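Long-range contacts in xylulokinase (Brucella ovis, PDB 5VM1), which probably catalyses the ATP-dependent phosphorylation of D-xylulose to D-xylulose 5-phosphate, as a member of the FGGY family of carbohydrate kinases: residues Ser247-Gly252 with Thr452-Pro457; Met251-Pro256 with Val268-Asn273; Ala259-Gly264 with Thr397-Val402; Phe380-Asn385 with Thr417-Pro422. One frame throughout, in Å; residues are numbered along the deposited sequence.

Contact 1 (Ser247-Gly252 with Thr452-Pro457); sequences SACGMG and TICTPP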
loop_
_atom_site.group_PDB
_atom_site.type_symbol
_atom_site.label_atom_id
_atom_site.label_comp_id
_atom_site.label_asym_id
_atom_site.label_seq_id
_atom_site.Cartn_x
_atom_site.Cartn_y
_atom_site.Cartn_z
ATOM N N SER A 247 -2.091 -6.763 -1.477
ATOM C CA SER A 247 -0.859 -7.138 -2.157
ATOM C C SER A 247 -0.109 -8.200 -1.370
ATOM O O SER A 247 0.354 -9.197 -1.936
ATOM C CB SER A 247 -0.011 -5.880 -2.332
ATOM O OG SER A 247 0.852 -5.990 -3.416
ATOM N N ALA A 248 -0.034 -8.021 -0.044
ATOM C CA ALA A 248 0.646 -8.976 0.829
ATOM C C ALA A 248 -0.034 -10.345 0.826
ATOM O O ALA A 248 0.650 -11.376 0.860
ATOM C CB ALA A 248 0.713 -8.425 2.253
ATOM N N CYS A 249 -1.375 -10.380 0.768
ATOM C CA CYS A 249 -2.078 -11.653 0.601
ATOM C C CYS A 249 -1.751 -12.294 -0.732
ATOM O O CYS A 249 -1.622 -13.514 -0.820
ATOM C CB CYS A 249 -3.591 -11.471 0.704
ATOM S SG CYS A 249 -4.227 -11.149 2.346
ATOM N N GLY A 250 -1.596 -11.490 -1.784
ATOM C CA GLY A 250 -1.176 -12.046 -3.059
ATOM C C GLY A 250 0.234 -12.600 -3.016
ATOM O O GLY A 250 0.552 -13.553 -3.728
ATOM N N MET A 251 1.089 -12.023 -2.179
ATOM C CA MET A 251 2.489 -12.403 -2.106
ATOM C C MET A 251 2.780 -13.491 -1.086
ATOM O O MET A 251 3.900 -14.011 -1.076
ATOM C CB MET A 251 3.334 -11.194 -1.730
ATOM C CG MET A 251 4.758 -11.336 -2.184
ATOM S SD MET A 251 4.819 -10.534 -3.766
ATOM C CE MET A 251 4.254 -8.912 -3.155
ATOM N N GLY A 252 1.815 -13.861 -0.244
ATOM C CA GLY A 252 2.076 -14.787 0.841
ATOM C C GLY A 252 2.691 -14.154 2.071
ATOM O O GLY A 252 3.186 -14.881 2.945
ATOM N N THR A 452 -3.642 -21.164 4.717
ATOM C CA THR A 452 -3.310 -22.192 3.741
ATOM C C THR A 452 -3.529 -21.721 2.311
ATOM O O THR A 452 -2.986 -22.323 1.389
ATOM C CB THR A 452 -4.108 -23.488 3.993
ATOM O OG1 THR A 452 -5.491 -23.321 3.648
ATOM C CG2 THR A 452 -4.015 -23.864 5.450
ATOM N N ILE A 453 -4.252 -20.634 2.098
ATOM C CA ILE A 453 -4.499 -20.143 0.743
ATOM C C ILE A 453 -3.430 -19.148 0.302
ATOM O O ILE A 453 -2.897 -19.241 -0.804
ATOM C CB ILE A 453 -5.916 -19.536 0.664
ATOM C CG1 ILE A 453 -6.948 -20.595 1.046
ATOM C CG2 ILE A 453 -6.188 -19.018 -0.719
ATOM C CD1 ILE A 453 -6.782 -21.905 0.319
ATOM N N CYS A 454 -3.087 -18.194 1.164
ATOM C CA CYS A 454 -2.164 -17.110 0.832
ATOM C C CYS A 454 -0.714 -17.580 0.961
ATOM O O CYS A 454 0.025 -17.202 1.871
ATOM C CB CYS A 454 -2.433 -15.914 1.726
ATOM S SG CYS A 454 -4.075 -15.210 1.528
ATOM N N THR A 455 -0.286 -18.385 -0.029
ATOM C CA THR A 455 1.038 -18.985 -0.105
ATOM C C THR A 455 2.000 -18.067 -0.853
ATOM O O THR A 455 1.580 -17.229 -1.664
ATOM C CB THR A 455 0.976 -20.352 -0.814
ATOM O OG1 THR A 455 0.460 -20.209 -2.142
ATOM C CG2 THR A 455 0.095 -21.364 -0.045
ATOM N N PRO A 456 3.301 -18.158 -0.581
ATOM C CA PRO A 456 4.260 -17.362 -1.357
ATOM C C PRO A 456 4.350 -17.886 -2.778
ATOM O O PRO A 456 4.022 -19.056 -3.045
ATOM C CB PRO A 456 5.584 -17.562 -0.599
ATOM C CG PRO A 456 5.408 -18.860 0.147
ATOM C CD PRO A 456 3.936 -18.933 0.499
ATOM N N PRO A 457 4.733 -17.049 -3.730
ATOM C CA PRO A 457 4.907 -17.528 -5.106
ATOM C C PRO A 457 6.212 -18.289 -5.242
ATOM O O PRO A 457 7.053 -18.295 -4.350
ATOM C CB PRO A 457 4.919 -16.242 -5.937
ATOM C CG PRO A 457 5.379 -15.185 -4.966
ATOM C CD PRO A 457 4.818 -15.580 -3.635
#
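Helix 243-251 gives way to loop at Gly252, whose positive phi (82°) turns the chain just where Cys454-Pro457 passes the helix end; Gly252 CA and Pro456 CA lie 4.0 Å apart. Cys454 is the centre of an inverse gamma turn, closed by Thr455 N bonding Ile453 O, and this turn presents its own carbonyl to the residue just beyond the helix. Because glycine carries no side chain, Gly252 CA can approach Cys454 O to 3.3 Å in a CA-H...O contact. A second such contact runs the other way, from Pro456 CA to Met251 O at 3.4 Å, and is fairly straight (159° at the hydrogen). The Pro457 CD methylene borders the same oxygen. The two cysteines each hold SG anti to the carbonyl carbon and lie alongside each other, with Cys249 CB 3.9 Å from Cys454 SG and the two SG atoms 4.1 Å apart, too far for a disulfide. Cys454 CB sits 3.6 Å from Cys249 O. The carbonyls where helix end and loop meet are thus faced by C-H groups and, at Cys249 O and Thr455 O, by NH1 of Arg439, which hydrogen-bonds both; its positive charge probably suits the helix dipole at Cys249 O.

Contact 2 (Met251-Pro256 with Val268-Asn273); sequences MGTVKP and VLFAAN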
loop_
_atom_site.group_PDB
_atom_site.type_symbol
_atom_site.label_atom_id
_atom_site.label_comp_id
_atom_site.label_asym_id
_atom_site.label_seq_id
_atom_site.Cartn_x
_atom_site.Cartn_y
_atom_site.Cartn_z
ATOM N N MET A 251 1.089 -12.023 -2.179
ATOM C CA MET A 251 2.489 -12.403 -2.106
ATOM C C MET A 251 2.780 -13.491 -1.086
ATOM O O MET A 251 3.900 -14.011 -1.076
ATOM C CB MET A 251 3.334 -11.194 -1.730
ATOM C CG MET A 251 4.758 -11.336 -2.184
ATOM S SD MET A 251 4.819 -10.534 -3.766
ATOM C CE MET A 251 4.254 -8.912 -3.155
ATOM N N GLY A 252 1.815 -13.861 -0.244
ATOM C CA GLY A 252 2.076 -14.787 0.841
ATOM C C GLY A 252 2.691 -14.154 2.071
ATOM O O GLY A 252 3.186 -14.881 2.945
ATOM N N THR A 253 2.675 -12.828 2.178
ATOM C CA THR A 253 3.274 -12.153 3.323
ATOM C C THR A 253 2.227 -11.967 4.427
ATOM O O THR A 253 1.675 -10.893 4.636
ATOM C CB THR A 253 3.867 -10.825 2.889
ATOM O OG1 THR A 253 4.603 -11.028 1.686
ATOM C CG2 THR A 253 4.787 -10.313 3.952
ATOM N N VAL A 254 1.937 -13.064 5.122
ATOM C CA VAL A 254 0.903 -13.055 6.150
ATOM C C VAL A 254 1.389 -13.670 7.466
ATOM O O VAL A 254 0.741 -13.510 8.508
ATOM C CB VAL A 254 -0.357 -13.769 5.633
ATOM C CG1 VAL A 254 -0.910 -13.052 4.436
ATOM C CG2 VAL A 254 -0.026 -15.186 5.262
ATOM N N LYS A 255 2.586 -14.412 7.442
ATOM C CA LYS A 255 3.045 -14.963 8.726
ATOM C C LYS A 255 4.042 -14.032 9.398
ATOM O O LYS A 255 4.735 -13.267 8.719
ATOM C CB LYS A 255 3.709 -16.328 8.537
ATOM C CG LYS A 255 2.754 -17.464 8.170
ATOM C CD LYS A 255 3.398 -18.834 8.349
ATOM C CE LYS A 255 4.402 -19.178 7.256
ATOM N NZ LYS A 255 4.735 -20.657 7.301
ATOM N N PRO A 256 4.108 -14.052 10.731
ATOM C CA PRO A 256 5.005 -13.129 11.440
ATOM C C PRO A 256 6.456 -13.238 10.996
ATOM O O PRO A 256 7.025 -14.332 10.880
ATOM C CB PRO A 256 4.830 -13.520 12.910
ATOM C CG PRO A 256 3.483 -14.097 12.989
ATOM C CD PRO A 256 3.101 -14.629 11.631
ATOM N N VAL A 268 8.253 0.725 0.014
ATOM C CA VAL A 268 7.441 0.207 1.111
ATOM C C VAL A 268 8.078 -1.064 1.632
ATOM O O VAL A 268 8.377 -1.978 0.858
ATOM C CB VAL A 268 5.977 -0.055 0.707
ATOM C CG1 VAL A 268 5.264 -0.749 1.818
ATOM C CG2 VAL A 268 5.276 1.251 0.412
ATOM N N LEU A 269 8.261 -1.123 2.945
ATOM C CA LEU A 269 8.712 -2.320 3.638
ATOM C C LEU A 269 7.507 -2.817 4.430
ATOM O O LEU A 269 7.047 -2.131 5.345
ATOM C CB LEU A 269 9.890 -1.988 4.548
ATOM C CG LEU A 269 10.580 -3.115 5.298
ATOM C CD1 LEU A 269 11.278 -4.043 4.300
ATOM C CD2 LEU A 269 11.573 -2.556 6.284
ATOM N N PHE A 270 6.965 -3.975 4.046
ATOM C CA PHE A 270 5.738 -4.527 4.617
ATOM C C PHE A 270 6.093 -5.774 5.390
ATOM O O PHE A 270 6.631 -6.724 4.819
ATOM C CB PHE A 270 4.716 -4.878 3.547
ATOM C CG PHE A 270 3.368 -5.359 4.094
ATOM C CD1 PHE A 270 3.234 -6.601 4.699
ATOM C CD2 PHE A 270 2.220 -4.566 3.952
ATOM C CE1 PHE A 270 2.009 -7.031 5.172
ATOM C CE2 PHE A 270 0.987 -4.985 4.422
ATOM C CZ PHE A 270 0.882 -6.227 5.022
ATOM N N ALA A 271 5.749 -5.786 6.669
ATOM C CA ALA A 271 6.005 -6.920 7.532
ATOM C C ALA A 271 4.701 -7.360 8.182
ATOM O O ALA A 271 3.990 -6.539 8.778
ATOM C CB ALA A 271 7.043 -6.544 8.597
ATOM N N ALA A 272 4.400 -8.654 8.088
ATOM C CA ALA A 272 3.237 -9.199 8.769
ATOM C C ALA A 272 3.563 -9.474 10.235
ATOM O O ALA A 272 4.677 -9.905 10.559
ATOM C CB ALA A 272 2.768 -10.466 8.068
ATOM N N ASN A 273 2.586 -9.201 11.126
ATOM C CA ASN A 273 2.731 -9.348 12.579
ATOM C C ASN A 273 1.686 -10.278 13.206
ATOM O O ASN A 273 0.508 -10.270 12.824
ATOM C CB ASN A 273 2.623 -8.007 13.330
ATOM C CG ASN A 273 3.616 -6.956 12.861
ATOM O OD1 ASN A 273 3.327 -5.766 12.922
ATOM N ND2 ASN A 273 4.782 -7.388 12.396
#
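The loop that follows helix 243-251 runs beside the end of strand 267-273, their directions 38° apart, and comes closest at Pro256 and Asn273, whose CA atoms lie 4.6 Å from each other. An inverse gamma turn centred on Thr253 starts the approach and points the Thr253 side chain at the strand. Its CG2 stands anti to the backbone N and touches the ring of Phe270, 4.1 Å from CD1. Phe270 has CG anti to its own backbone N (chi1 -175°), so the two side chains slide past each other in opposite directions rather than meeting tip to tip. Phe270 CE1 also comes within 3.9 Å of Thr253 O, an oxygen that accepts a hydrogen bond from His289 NE2. Further along, the loop bends around a single methyl group: Ala272 CB is 3.5 Å from Val254 C and equally near Lys255 O, with Thr253 O also beside it. At the far end Pro256 CA makes a nearly straight CA-H...O contact with Ala272 O, 3.4 Å long and 162° at the hydrogen. The Phe270 ring is fixed from other sides as well, stacked with His296 and edge-to-face with His289, and its side chain lies about 8 Å from that of Asp243, the predicted proton acceptor. Backbone oxygens here lie against the Ala272 methyl, the Phe270 ring and the CA-H of Pro256, so the loop is fitted to the strand by shape and weak polar contacts, while His289 supplies a conventional hydrogen bond to the buried Thr253 O.

Contact 3 (Ala259-Gly264 with Thr397-Val402); sequences AFVSLG and TSLTAV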
loop_
_atom_site.group_PDB
_atom_site.type_symbol
_atom_site.label_atom_id
_atom_site.label_comp_id
_atom_site.label_asym_id
_atom_site.label_seq_id
_atom_site.Cartn_x
_atom_site.Cartn_y
_atom_site.Cartn_z
ATOM N N ALA A 259 8.278 -10.585 5.173
ATOM C CA ALA A 259 8.271 -9.207 4.717
ATOM C C ALA A 259 8.495 -9.114 3.213
ATOM O O ALA A 259 9.140 -9.964 2.597
ATOM C CB ALA A 259 9.323 -8.373 5.467
ATOM N N PHE A 260 7.930 -8.068 2.621
ATOM C CA PHE A 260 8.277 -7.707 1.266
ATOM C C PHE A 260 8.704 -6.249 1.222
ATOM O O PHE A 260 8.202 -5.407 1.970
ATOM C CB PHE A 260 7.131 -7.974 0.270
ATOM C CG PHE A 260 5.983 -6.981 0.331
ATOM C CD1 PHE A 260 6.116 -5.687 -0.154
ATOM C CD2 PHE A 260 4.722 -7.390 0.761
ATOM C CE1 PHE A 260 5.046 -4.793 -0.120
ATOM C CE2 PHE A 260 3.642 -6.512 0.781
ATOM C CZ PHE A 260 3.798 -5.212 0.336
ATOM N N VAL A 261 9.618 -5.954 0.306
ATOM C CA VAL A 261 10.040 -4.590 0.022
ATOM C C VAL A 261 9.631 -4.263 -1.406
ATOM O O VAL A 261 9.899 -5.033 -2.334
ATOM C CB VAL A 261 11.558 -4.389 0.222
ATOM C CG1 VAL A 261 12.374 -5.391 -0.601
ATOM C CG2 VAL A 261 11.949 -2.929 -0.064
ATOM N N SER A 262 8.971 -3.139 -1.569
ATOM C CA SER A 262 8.445 -2.687 -2.848
ATOM C C SER A 262 9.269 -1.498 -3.337
ATOM O O SER A 262 9.263 -0.432 -2.713
ATOM C CB SER A 262 6.979 -2.312 -2.700
ATOM O OG SER A 262 6.527 -1.668 -3.866
ATOM N N LEU A 263 9.994 -1.681 -4.437
ATOM C CA LEU A 263 10.785 -0.593 -5.003
ATOM C C LEU A 263 9.969 0.134 -6.057
ATOM O O LEU A 263 10.363 0.263 -7.214
ATOM C CB LEU A 263 12.091 -1.110 -5.585
ATOM C CG LEU A 263 12.982 -1.709 -4.498
ATOM C CD1 LEU A 263 14.161 -2.381 -5.120
ATOM C CD2 LEU A 263 13.418 -0.670 -3.489
ATOM N N GLY A 264 8.818 0.633 -5.613
ATOM C CA GLY A 264 7.978 1.469 -6.436
ATOM C C GLY A 264 8.360 2.930 -6.302
ATOM O O GLY A 264 9.385 3.283 -5.714
ATOM N N THR A 397 13.413 -12.033 8.770
ATOM C CA THR A 397 14.360 -13.093 8.421
ATOM C C THR A 397 14.584 -13.163 6.915
ATOM O O THR A 397 15.711 -13.012 6.432
ATOM C CB THR A 397 13.862 -14.453 8.924
ATOM O OG1 THR A 397 12.539 -14.699 8.421
ATOM C CG2 THR A 397 13.857 -14.489 10.444
ATOM N N SER A 398 13.509 -13.383 6.167
ATOM C CA SER A 398 13.540 -13.415 4.718
ATOM C C SER A 398 12.707 -12.266 4.164
ATOM O O SER A 398 11.636 -11.934 4.689
ATOM C CB SER A 398 13.038 -14.769 4.203
ATOM O OG SER A 398 11.667 -14.961 4.523
ATOM N N LEU A 399 13.191 -11.701 3.072
ATOM C CA LEU A 399 12.597 -10.552 2.422
ATOM C C LEU A 399 12.327 -10.876 0.956
ATOM O O LEU A 399 13.147 -11.514 0.293
ATOM C CB LEU A 399 13.535 -9.343 2.565
ATOM C CG LEU A 399 12.977 -7.978 2.189
ATOM C CD1 LEU A 399 11.668 -7.659 2.922
ATOM C CD2 LEU A 399 14.017 -6.926 2.444
ATOM N N THR A 400 11.156 -10.469 0.462
ATOM C CA THR A 400 10.758 -10.670 -0.927
ATOM C C THR A 400 10.606 -9.324 -1.625
ATOM O O THR A 400 9.998 -8.413 -1.066
ATOM C CB THR A 400 9.460 -11.429 -0.969
ATOM O OG1 THR A 400 9.599 -12.594 -0.145
ATOM C CG2 THR A 400 9.124 -11.826 -2.380
ATOM N N ALA A 401 11.144 -9.195 -2.850
ATOM C CA ALA A 401 11.220 -7.903 -3.544
ATOM C C ALA A 401 10.281 -7.822 -4.746
ATOM O O ALA A 401 10.276 -8.716 -5.599
ATOM C CB ALA A 401 12.646 -7.598 -4.003
ATOM N N VAL A 402 9.505 -6.732 -4.818
ATOM C CA VAL A 402 8.621 -6.436 -5.942
ATOM C C VAL A 402 8.741 -4.959 -6.295
ATOM O O VAL A 402 9.461 -4.201 -5.648
ATOM C CB VAL A 402 7.149 -6.795 -5.650
ATOM C CG1 VAL A 402 7.054 -8.271 -5.306
ATOM C CG2 VAL A 402 6.535 -5.867 -4.565
#
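Three first torsions sort the side chains of this strand pair. Leu399 sets CG anti to its backbone N (chi1 -168°), which swings both methyls across to the neighbouring strand. Val261 places CG1 in the crowded position between backbone N and carbonyl carbon and so turns that methyl to meet them. Phe260 uses the same crowded position for CG (chi1 75°), but there it carries the ring away from the partner strand. On the face with Ala259, Val261 and Ala401, Leu399 acts as a two-pronged fork: CD1 lies 3.5 Å from Ala259 CB and CD2 lies 3.8 Å from Val261 CG1, the leucine and valine crossing at about a right angle. The opposite face carries Phe260, Thr400, Ser262 and Val402, with Val402 CG2 4.0 Å from Ser262 CB. Between the faces runs the staggered ladder of a parallel pair. Thr400 N donates to Ala259 O at 3.0 Å, and Thr400 O accepts from Val261 N at 2.8 Å. Val402 repeats the pattern, its N bonding Val261 O at 3.0 Å and its O taking Leu263 N at 2.8 Å. All four donors lie in the carbonyl planes, and CA-H...O contacts accompany the bonds. Helix 409-419 packs on the Leu399 face and helix 243-251 on the Phe260 face. The antiparallel strands 259-263, 267-273 and 295-301, which lie side by side, with 399-402 added parallel to the first and helices on both sides, are the core of the RNase H-like fold of the actin-type ATPase superfamily, here in the C-terminal FGGY lobe.

Contact 4 (Phe380-Asn385 with Thr417-Pro422); sequences FAIRDN and TALNVP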
loop_
_atom_site.group_PDB
_atom_site.type_symbol
_atom_site.label_atom_id
_atom_site.label_comp_id
_atom_site.label_asym_id
_atom_site.label_seq_id
_atom_site.Cartn_x
_atom_site.Cartn_y
_atom_site.Cartn_z
ATOM N N PHE A 380 20.150 2.040 1.931
ATOM C CA PHE A 380 20.369 2.456 3.316
ATOM C C PHE A 380 19.090 2.966 3.980
ATOM O O PHE A 380 18.843 2.681 5.162
ATOM C CB PHE A 380 21.458 3.531 3.370
ATOM C CG PHE A 380 22.790 3.042 2.960
ATOM C CD1 PHE A 380 23.183 1.771 3.302
ATOM C CD2 PHE A 380 23.648 3.831 2.206
ATOM C CE1 PHE A 380 24.416 1.287 2.918
ATOM C CE2 PHE A 380 24.877 3.355 1.810
ATOM C CZ PHE A 380 25.262 2.078 2.162
ATOM N N ALA A 381 18.243 3.678 3.238
ATOM C CA ALA A 381 16.937 4.051 3.784
ATOM C C ALA A 381 16.111 2.818 4.127
ATOM O O ALA A 381 15.447 2.781 5.164
ATOM C CB ALA A 381 16.175 4.932 2.799
ATOM N N ILE A 382 16.127 1.800 3.264
ATOM C CA ILE A 382 15.457 0.546 3.608
ATOM C C ILE A 382 16.053 -0.047 4.886
ATOM O O ILE A 382 15.330 -0.536 5.752
ATOM C CB ILE A 382 15.546 -0.451 2.435
ATOM C CG1 ILE A 382 14.805 0.083 1.211
ATOM C CG2 ILE A 382 14.947 -1.798 2.833
ATOM C CD1 ILE A 382 15.060 -0.706 -0.008
ATOM N N ARG A 383 17.371 0.007 5.039
ATOM C CA ARG A 383 17.977 -0.499 6.269
ATOM C C ARG A 383 17.570 0.347 7.474
ATOM O O ARG A 383 17.416 -0.176 8.584
ATOM C CB ARG A 383 19.501 -0.613 6.088
ATOM C CG ARG A 383 20.357 -0.050 7.141
ATOM C CD ARG A 383 21.129 -1.096 7.872
ATOM N NE ARG A 383 22.454 -1.428 7.335
ATOM C CZ ARG A 383 23.498 -1.728 8.118
ATOM N NH1 ARG A 383 24.681 -2.050 7.598
ATOM N NH2 ARG A 383 23.360 -1.678 9.444
ATOM N N ASP A 384 17.413 1.658 7.284
ATOM C CA ASP A 384 16.813 2.467 8.337
ATOM C C ASP A 384 15.391 2.001 8.653
ATOM O O ASP A 384 14.971 1.990 9.821
ATOM C CB ASP A 384 16.837 3.956 7.968
ATOM C CG ASP A 384 18.095 4.646 8.440
ATOM O OD1 ASP A 384 18.787 4.072 9.322
ATOM O OD2 ASP A 384 18.364 5.789 7.995
ATOM N N ASN A 385 14.636 1.610 7.631
ATOM C CA ASN A 385 13.284 1.128 7.877
ATOM C C ASN A 385 13.289 -0.198 8.637
ATOM O O ASN A 385 12.518 -0.375 9.589
ATOM C CB ASN A 385 12.526 1.023 6.560
ATOM C CG ASN A 385 11.895 2.333 6.185
ATOM O OD1 ASN A 385 10.666 2.483 6.147
ATOM N ND2 ASN A 385 12.748 3.329 5.976
ATOM N N THR A 417 22.906 -6.827 0.520
ATOM C CA THR A 417 24.140 -6.636 1.256
ATOM C C THR A 417 23.994 -5.572 2.342
ATOM O O THR A 417 24.628 -5.674 3.406
ATOM C CB THR A 417 25.264 -6.336 0.269
ATOM O OG1 THR A 417 25.369 -7.451 -0.636
ATOM C CG2 THR A 417 26.608 -6.077 0.990
ATOM N N ALA A 418 23.128 -4.581 2.127
ATOM C CA ALA A 418 22.930 -3.571 3.152
ATOM C C ALA A 418 22.204 -4.148 4.368
ATOM O O ALA A 418 22.494 -3.760 5.504
ATOM C CB ALA A 418 22.189 -2.365 2.569
ATOM N N LEU A 419 21.256 -5.074 4.152
ATOM C CA LEU A 419 20.481 -5.695 5.227
ATOM C C LEU A 419 21.099 -6.973 5.755
ATOM O O LEU A 419 20.774 -7.387 6.872
ATOM C CB LEU A 419 19.075 -6.055 4.737
ATOM C CG LEU A 419 18.265 -4.967 4.034
ATOM C CD1 LEU A 419 16.961 -5.543 3.589
ATOM C CD2 LEU A 419 18.019 -3.746 4.920
ATOM N N ASN A 420 21.989 -7.587 4.984
ATOM C CA ASN A 420 22.463 -8.947 5.235
ATOM C C ASN A 420 21.295 -9.921 5.410
ATOM O O ASN A 420 21.291 -10.757 6.316
ATOM C CB ASN A 420 23.395 -9.021 6.441
ATOM C CG ASN A 420 24.297 -10.237 6.386
ATOM O OD1 ASN A 420 24.482 -10.830 5.315
ATOM N ND2 ASN A 420 24.826 -10.645 7.534
ATOM N N VAL A 421 20.283 -9.799 4.546
ATOM C CA VAL A 421 19.252 -10.830 4.375
ATOM C C VAL A 421 19.185 -11.198 2.895
ATOM O O VAL A 421 19.414 -10.339 2.030
ATOM C CB VAL A 421 17.863 -10.394 4.891
ATOM C CG1 VAL A 421 17.946 -9.744 6.257
ATOM C CG2 VAL A 421 17.176 -9.478 3.915
ATOM N N PRO A 422 18.973 -12.468 2.562
ATOM C CA PRO A 422 18.664 -12.841 1.167
ATOM C C PRO A 422 17.349 -12.239 0.693
ATOM O O PRO A 422 16.410 -12.076 1.470
ATOM C CB PRO A 422 18.576 -14.372 1.221
ATOM C CG PRO A 422 18.256 -14.668 2.650
ATOM C CD PRO A 422 18.999 -13.633 3.457
#
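In the C-terminal FGGY lobe, helix 409-419 is the connecting helix of a beta-alpha-beta crossover between the parallel strands 399-402 and 423-426, and its last turn packs here against helix 367-390. Asn420, with positive phi, ends the crossover helix and turns the chain toward strand 423-426. Ala418 points its CB at the neighbouring helix and meets the ring of Phe380, whose CE1 lies 4.3 Å away although the Phe380 side chain sets off in the other direction. Arg383 leaves its helix toward Ala418 and then bends at chi2 and chi3, which brings NE within 3.0 Å of Ala418 O near the helix end. The guanidinium has a stronger anchor in helix 470-488: NH1 forms a salt bridge with Asp474, and Tyr477 adds a cation-pi contact. Leu419, with CG anti to its carbonyl carbon, lays CD2 against the backbone of the facing helix at Arg383, with Ile382 beside it. It crosses Ile382 at about a right angle, CD2 lying 4.2 Å from Ile382 CG2, and the same methyl rests 3.5 Å from Arg383 CA and 3.7 Å from Arg383 CB.

All four contacts are mainly buried, yet their chemistry changes with position. Contact 3 forms the spine of the sheet and alone rests on a regular ladder of backbone hydrogen bonds. Contact 2 joins the neighbouring strand: Phe270 N bonds Phe260 O, so contacts 2 and 3 share one sheet. Contact 1 shares Met251 and Gly252 with contact 2, and its helix lies on the Phe260 face, where Ala248 CB approaches the ring. On the other face, contact 4 supplies apolar side chains, with Leu419 against Leu399 and Ile382 against Val261. Contacts 1 and 2 include exposed prolines at their margins; contacts 1 and 4 never touch, lying on either side of the sheet.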